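Side-chain contact in hypothetical protein AGR_pAT_315 (Agrobacterium tumefaciens str. C58, PDB 1VQY), which is of unknown function but belongs to the NIPSNAP family, whose members adopt a dimeric alpha-beta barrel-type fold: residues B[50-55]-B[61-66]. Residues are numbered along the deposited sequence; the frame is centred on the assembly and turned at random.
Sequences IGYFVT and SQVIHM
The rings of Y52 and H65 lie almost flat on each other, planes 5° apart and centroids 4.5 Å apart in an offset stack, and show how a non-hydrogen-bonded pair of an antiparallel sheet can bring two aromatic groups together. H65 CG sits between its backbone N and carbonyl carbon (chi1 40°), which brings the imidazole alongside the phenol, while H65 CB lies over the Y52 face, 3.7 Å from the centroid of that ring, as a CH-pi contact. V63 CG1 reaches obliquely to Y52 CE1, 3.3 Å away, on the same side of the sheet. Both polar ends are tied down beyond the pair: a hydrogen bond between Y52 OH and Y30 OH on helix 27-46 holds the end of the phenol, and H65 ND1 accepts from the indole NE1 of W67, a bond off the CB-CG axis that helps fix the turn of the imidazole. On the other side of the sheet F53 and I64 meet at a slant, F53 CD2 lying 4.1 Å from I64 CG2. Farther along, T55 OG1 donates to Q62 OE1 over 2.5 Å, shorter than normal and of doubtful exact length; Q62 runs out extended, CG anti to its backbone N, before its amide turns to the threonine. Backbone bonds set this spacing: F53 and I64 exchange two, and T55 N binds Q62 O. A water accepts from Q62 N and donates to T55 O, continuing the pairing toward the turn. At the far end I50 N and G51 O both engage M66, a classic beta bulge. F53 to T55 also pair with a strand of the second subunit, extending the sheet across the interface. The whole is a bulged beta hairpin with a helix against its Y52-V63 face, consistent with the dimeric alpha-beta barrel fold.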
loop_
_atom_site.group_PDB
_atom_site.type_symbol
_atom_site.label_atom_id
_atom_site.label_comp_id
_atom_site.label_asym_id
_atom_site.label_seq_id
_atom_site.Cartn_x
_atom_site.Cartn_y
_atom_site.Cartn_z
ATOM N N ILE B 50 7.870 -15.494 21.153
ATOM C CA ILE B 50 6.520 -15.311 21.688
ATOM C C ILE B 50 5.514 -16.149 20.913
ATOM O O ILE B 50 4.722 -16.866 21.500
ATOM C CB ILE B 50 6.073 -13.826 21.612
ATOM C CG1 ILE B 50 7.080 -12.906 22.318
ATOM C CG2 ILE B 50 4.654 -13.658 22.158
ATOM C CD1 ILE B 50 6.950 -12.888 23.785
ATOM N N GLY B 51 5.537 -16.026 19.596
ATOM C CA GLY B 51 4.589 -16.721 18.728
ATOM C C GLY B 51 5.099 -16.821 17.315
ATOM O O GLY B 51 5.961 -16.070 16.912
ATOM N N TYR B 52 4.576 -17.772 16.556
ATOM C CA TYR B 52 5.010 -17.992 15.172
ATOM C C TYR B 52 3.778 -18.461 14.377
ATOM O O TYR B 52 3.202 -19.505 14.684
ATOM C CB TYR B 52 6.147 -19.023 15.139
ATOM C CG TYR B 52 7.181 -18.800 14.049
ATOM C CD1 TYR B 52 6.824 -18.823 12.693
ATOM C CD2 TYR B 52 8.524 -18.586 14.365
ATOM C CE1 TYR B 52 7.774 -18.630 11.701
ATOM C CE2 TYR B 52 9.472 -18.378 13.380
ATOM C CZ TYR B 52 9.100 -18.408 12.048
ATOM O OH TYR B 52 10.061 -18.225 11.060
ATOM N N PHE B 53 3.369 -17.676 13.376
ATOM C CA PHE B 53 2.056 -17.837 12.764
ATOM C C PHE B 53 2.107 -17.869 11.236
ATOM O O PHE B 53 3.000 -17.305 10.622
ATOM C CB PHE B 53 1.119 -16.699 13.173
ATOM C CG PHE B 53 1.094 -16.406 14.647
ATOM C CD1 PHE B 53 0.366 -17.209 15.522
ATOM C CD2 PHE B 53 1.763 -15.297 15.158
ATOM C CE1 PHE B 53 0.331 -16.940 16.873
ATOM C CE2 PHE B 53 1.728 -15.008 16.520
ATOM C CZ PHE B 53 1.011 -15.839 17.382
ATOM N N VAL B 54 1.126 -18.534 10.640
ATOM C CA VAL B 54 0.865 -18.460 9.210
ATOM C C VAL B 54 -0.553 -17.937 9.080
ATOM O O VAL B 54 -1.440 -18.436 9.751
ATOM C CB VAL B 54 1.004 -19.849 8.535
ATOM C CG1 VAL B 54 0.691 -19.775 7.032
ATOM C CG2 VAL B 54 2.402 -20.378 8.738
ATOM N N THR B 55 -0.754 -16.918 8.244
ATOM C CA THR B 55 -2.048 -16.240 8.123
ATOM C C THR B 55 -2.987 -17.110 7.302
ATOM O O THR B 55 -2.600 -17.561 6.234
ATOM C CB THR B 55 -1.905 -14.862 7.418
ATOM O OG1 THR B 55 -0.976 -14.046 8.126
ATOM C CG2 THR B 55 -3.226 -14.125 7.356
ATOM N N SER B 61 0.161 -16.340 2.051
ATOM C CA SER B 61 1.568 -16.720 1.956
ATOM C C SER B 61 2.406 -15.826 2.878
ATOM O O SER B 61 3.506 -15.380 2.531
ATOM C CB SER B 61 2.037 -16.707 0.499
ATOM O OG SER B 61 2.891 -17.816 0.233
ATOM N N GLN B 62 1.854 -15.613 4.070
ATOM C CA GLN B 62 2.365 -14.674 5.053
ATOM C C GLN B 62 2.764 -15.429 6.320
ATOM O O GLN B 62 1.960 -16.180 6.877
ATOM C CB GLN B 62 1.287 -13.616 5.411
ATOM C CG GLN B 62 1.754 -12.599 6.441
ATOM C CD GLN B 62 0.735 -11.517 6.792
ATOM O OE1 GLN B 62 -0.299 -11.782 7.423
ATOM N NE2 GLN B 62 1.068 -10.262 6.454
ATOM N N VAL B 63 3.988 -15.208 6.788
ATOM C CA VAL B 63 4.422 -15.672 8.112
ATOM C C VAL B 63 4.553 -14.482 9.081
ATOM O O VAL B 63 4.942 -13.407 8.682
ATOM C CB VAL B 63 5.772 -16.414 8.001
ATOM C CG1 VAL B 63 6.248 -16.860 9.346
ATOM C CG2 VAL B 63 5.624 -17.619 7.117
ATOM N N ILE B 64 4.256 -14.676 10.354
ATOM C CA ILE B 64 4.420 -13.615 11.374
ATOM C C ILE B 64 5.043 -14.223 12.616
ATOM O O ILE B 64 4.515 -15.206 13.150
ATOM C CB ILE B 64 3.057 -13.004 11.775
ATOM C CG1 ILE B 64 2.433 -12.251 10.595
ATOM C CG2 ILE B 64 3.185 -12.067 13.001
ATOM C CD1 ILE B 64 0.974 -11.854 10.828
ATOM N N HIS B 65 6.148 -13.658 13.090
ATOM C CA HIS B 65 6.742 -14.118 14.359
ATOM C C HIS B 65 7.105 -12.976 15.301
ATOM O O HIS B 65 7.528 -11.901 14.871
ATOM C CB HIS B 65 7.930 -15.069 14.160
ATOM C CG HIS B 65 8.848 -14.709 13.031
ATOM N ND1 HIS B 65 10.173 -14.391 13.225
ATOM C CD2 HIS B 65 8.651 -14.682 11.692
ATOM C CE1 HIS B 65 10.749 -14.158 12.062
ATOM N NE2 HIS B 65 9.843 -14.322 11.114
HETATM N N MSE B 66 6.898 -13.225 16.593
HETATM C CA MSE B 66 7.120 -12.230 17.629
HETATM C C MSE B 66 8.202 -12.633 18.601
HETATM O O MSE B 66 8.266 -13.788 19.039
HETATM C CB MSE B 66 5.834 -11.958 18.390
HETATM C CG MSE B 66 5.015 -10.821 17.807
HETATM SE SE MSE B 66 3.170 -10.966 18.462
HETATM C CE MSE B 66 2.523 -9.316 17.838
HETATM O O HOH W 1 -0.326 -17.458 4.885
#